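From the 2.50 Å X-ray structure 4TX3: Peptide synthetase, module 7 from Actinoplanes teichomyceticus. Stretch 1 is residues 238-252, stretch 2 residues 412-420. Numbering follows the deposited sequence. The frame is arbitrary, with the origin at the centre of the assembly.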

# COMPACT_ATOMS: atom_id res chain seq x y z
N VAL B 238 -16.54 1.08 23.95
CA VAL B 238 -15.73 1.51 25.08
C VAL B 238 -14.27 1.41 24.65
O VAL B 238 -13.85 0.42 24.04
CB VAL B 238 -15.97 0.64 26.36
CG1 VAL B 238 -17.40 0.76 26.82
CG2 VAL B 238 -15.65 -0.83 26.11
N ALA B 239 -13.49 2.45 24.94
CA ALA B 239 -12.08 2.47 24.59
C ALA B 239 -11.32 1.55 25.52
O ALA B 239 -11.84 1.07 26.52
CB ALA B 239 -11.51 3.87 24.66
N LEU B 240 -10.05 1.34 25.18
CA LEU B 240 -9.28 0.32 25.85
C LEU B 240 -7.82 0.55 25.50
O LEU B 240 -7.50 0.75 24.33
CB LEU B 240 -9.77 -1.05 25.38
CG LEU B 240 -9.07 -2.39 25.58
CD1 LEU B 240 -10.07 -3.45 25.20
CD2 LEU B 240 -7.86 -2.51 24.69
N ARG B 241 -6.94 0.54 26.51
CA ARG B 241 -5.51 0.64 26.25
C ARG B 241 -4.69 -0.38 27.04
O ARG B 241 -4.99 -0.64 28.20
CB ARG B 241 -5.00 2.05 26.58
CG ARG B 241 -3.55 2.26 26.10
CD ARG B 241 -2.82 3.43 26.75
NE ARG B 241 -1.38 3.29 26.51
CZ ARG B 241 -0.77 3.69 25.40
NH1 ARG B 241 -1.46 4.29 24.43
NH2 ARG B 241 0.54 3.50 25.25
N LEU B 242 -3.68 -0.95 26.39
CA LEU B 242 -2.58 -1.68 27.03
C LEU B 242 -1.28 -0.88 26.88
O LEU B 242 -0.89 -0.55 25.75
CB LEU B 242 -2.41 -3.07 26.41
CG LEU B 242 -1.24 -3.89 26.94
CD1 LEU B 242 -1.45 -4.26 28.43
CD2 LEU B 242 -1.04 -5.13 26.09
N ASP B 243 -0.61 -0.57 27.99
CA ASP B 243 0.56 0.33 27.95
C ASP B 243 1.73 -0.31 27.19
O ASP B 243 1.72 -1.51 26.94
CB ASP B 243 1.00 0.72 29.37
CG ASP B 243 0.05 1.72 30.02
OD1 ASP B 243 -0.61 2.49 29.29
OD2 ASP B 243 -0.03 1.75 31.27
N ALA B 244 2.74 0.49 26.85
CA ALA B 244 3.83 0.06 25.97
C ALA B 244 4.69 -1.05 26.58
O ALA B 244 5.03 -2.03 25.91
CB ALA B 244 4.70 1.27 25.61
N GLY B 245 5.07 -0.88 27.85
CA GLY B 245 5.85 -1.87 28.56
C GLY B 245 5.26 -3.28 28.56
O GLY B 245 5.91 -4.22 28.09
N PRO B 246 4.03 -3.43 29.08
CA PRO B 246 3.32 -4.71 29.01
C PRO B 246 3.18 -5.21 27.58
O PRO B 246 3.37 -6.40 27.32
CB PRO B 246 1.95 -4.40 29.61
CG PRO B 246 2.16 -3.21 30.44
CD PRO B 246 3.23 -2.41 29.77
N HIS B 247 2.85 -4.31 26.66
CA HIS B 247 2.78 -4.66 25.25
C HIS B 247 4.10 -5.31 24.79
O HIS B 247 4.09 -6.32 24.10
CB HIS B 247 2.46 -3.42 24.41
CG HIS B 247 2.33 -3.68 22.94
ND1 HIS B 247 2.17 -2.68 22.01
CD2 HIS B 247 2.35 -4.85 22.23
CE1 HIS B 247 2.08 -3.20 20.80
NE2 HIS B 247 2.19 -4.51 20.91
N ALA B 248 5.23 -4.76 25.22
CA ALA B 248 6.53 -5.27 24.79
C ALA B 248 6.92 -6.56 25.51
O ALA B 248 7.53 -7.45 24.91
CB ALA B 248 7.61 -4.19 24.99
N ARG B 249 6.57 -6.68 26.78
CA ARG B 249 6.80 -7.94 27.52
C ARG B 249 6.01 -9.11 26.93
O ARG B 249 6.50 -10.24 26.89
CB ARG B 249 6.44 -7.79 29.00
CG ARG B 249 7.57 -7.27 29.86
CD ARG B 249 8.36 -8.41 30.46
NE ARG B 249 8.12 -8.57 31.89
CZ ARG B 249 8.37 -9.69 32.57
NH1 ARG B 249 8.85 -10.76 31.93
NH2 ARG B 249 8.12 -9.74 33.87
N LEU B 250 4.78 -8.84 26.50
CA LEU B 250 3.96 -9.83 25.82
C LEU B 250 4.62 -10.32 24.55
O LEU B 250 4.55 -11.50 24.21
CB LEU B 250 2.59 -9.27 25.48
CG LEU B 250 1.39 -9.74 26.29
CD1 LEU B 250 0.16 -9.21 25.61
CD2 LEU B 250 1.35 -11.26 26.37
N ALA B 251 5.26 -9.41 23.83
CA ALA B 251 5.94 -9.75 22.60
C ALA B 251 7.16 -10.63 22.86
O ALA B 251 7.55 -11.41 22.00
CB ALA B 251 6.34 -8.48 21.86
N GLU B 252 7.77 -10.51 24.04
CA GLU B 252 8.94 -11.34 24.35
C GLU B 252 8.58 -12.82 24.37
O GLU B 252 9.35 -13.66 23.91
CB GLU B 252 9.54 -10.95 25.69
CG GLU B 252 10.38 -9.70 25.65
CD GLU B 252 10.46 -9.04 27.01
OE1 GLU B 252 10.37 -7.79 27.07
OE2 GLU B 252 10.60 -9.76 28.03
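Stretch 2 412-420: DEDGIEGAL

Residues 413-420 form an extended strand that runs antiparallel to strand 238-242, the two N-to-C directions lying 153° apart; the strand axis makes 106° with that of helix 244-252, which its first residues meet. The register pairs Ala-239 with Ala-419, Arg-241 with Glu-417 and Leu-242 with Ile-416, their CA atoms 4.3, 4.7 and 4.9 Å apart. The last pair is closed by two hydrogen bonds, from Leu-242 N to Ile-416 O and from Ile-416 N to Leu-242 O, both 2.8 Å; farther along, Gly-418 N donates to Leu-240 O at 2.9 Å.

Ile-416 covers the most surface. Its side chain lies on the same face of the sheet as those of Leu-240 and Leu-242, and its apolar side chain serves two neighbours through one arm: CG1 stands almost squarely over the His-247 ring, 3.5 Å from the centroid, and CD1, the next atom out, lies 3.8 Å from Leu-242 CD2. Glu-413 covers the opposite face of that ring, with CG 3.6 Å from the centroid. The aliphatic part of a glutamate can pack in this way while its carboxylate remains free for polar partners; OE2 is hydrogen-bonded elsewhere in the structure. Glu-413 CD also lies 3.6 Å from Ala-251 CB, and its CB 4.0 Å from Ala-248 CA, so small helix residues let the strand come close.

His-247, in the t rotamer, points toward the strand and is thus held between two side chains. At its edge, ND1 accepts a weak hydrogen bond from Gly-415 N at 2.9 Å. Gly-415 adopts phi/psi of 110/147, angles that call for glycine, and a CB there would fall 2.6 Å from Arg-241 NH2. Gly-415 CA also lies 3.3 Å from Leu-242 O, where strand 238-242 gives way to the turn before the helix.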

# COMPACT_ATOMS: atom_id res chain seq x y z
N ASP B 412 9.40 -0.95 17.13
CA ASP B 412 9.17 -1.61 18.42
C ASP B 412 7.77 -1.34 19.00
O ASP B 412 7.21 -0.25 18.82
CB ASP B 412 10.24 -1.19 19.43
CG ASP B 412 11.61 -1.77 19.09
OD1 ASP B 412 11.68 -2.62 18.17
OD2 ASP B 412 12.61 -1.38 19.73
N GLU B 413 7.24 -2.36 19.66
CA GLU B 413 5.98 -2.30 20.40
C GLU B 413 5.83 -1.05 21.27
O GLU B 413 6.65 -0.79 22.16
CB GLU B 413 5.84 -3.54 21.28
CG GLU B 413 5.46 -4.83 20.54
CD GLU B 413 6.64 -5.52 19.86
OE1 GLU B 413 7.81 -5.29 20.23
OE2 GLU B 413 6.38 -6.32 18.95
N ASP B 414 4.77 -0.29 21.03
CA ASP B 414 4.57 0.97 21.73
C ASP B 414 3.15 1.16 22.29
O ASP B 414 2.66 2.28 22.37
CB ASP B 414 4.93 2.12 20.80
CG ASP B 414 5.39 3.35 21.56
OD1 ASP B 414 6.23 3.19 22.48
OD2 ASP B 414 4.91 4.45 21.24
N GLY B 415 2.51 0.07 22.70
CA GLY B 415 1.17 0.12 23.27
C GLY B 415 0.09 -0.48 22.37
O GLY B 415 0.17 -0.40 21.14
N ILE B 416 -0.93 -1.08 22.97
CA ILE B 416 -2.09 -1.49 22.18
C ILE B 416 -3.29 -0.61 22.51
O ILE B 416 -3.63 -0.40 23.67
CB ILE B 416 -2.45 -2.95 22.39
CG1 ILE B 416 -1.25 -3.85 22.09
CG2 ILE B 416 -3.63 -3.31 21.50
CD1 ILE B 416 -1.50 -5.35 22.34
N GLU B 417 -3.91 -0.09 21.46
CA GLU B 417 -5.00 0.88 21.56
C GLU B 417 -6.23 0.29 20.87
O GLU B 417 -6.11 -0.42 19.87
CB GLU B 417 -4.56 2.20 20.91
CG GLU B 417 -5.61 3.28 20.73
CD GLU B 417 -5.00 4.63 20.27
OE1 GLU B 417 -4.20 4.63 19.29
OE2 GLU B 417 -5.29 5.68 20.90
N GLY B 418 -7.42 0.53 21.40
CA GLY B 418 -8.58 -0.06 20.77
C GLY B 418 -9.92 0.17 21.42
O GLY B 418 -10.08 1.03 22.29
N ALA B 419 -10.90 -0.60 20.97
CA ALA B 419 -12.25 -0.45 21.44
C ALA B 419 -12.98 -1.77 21.45
O ALA B 419 -12.69 -2.65 20.64
CB ALA B 419 -12.99 0.55 20.58
N LEU B 420 -13.92 -1.89 22.38
CA LEU B 420 -14.82 -3.02 22.45
C LEU B 420 -16.19 -2.59 21.95
O LEU B 420 -16.81 -1.72 22.55
CB LEU B 420 -14.91 -3.57 23.89
CG LEU B 420 -16.00 -4.62 24.12
CD1 LEU B 420 -15.80 -5.85 23.23
CD2 LEU B 420 -16.07 -5.03 25.57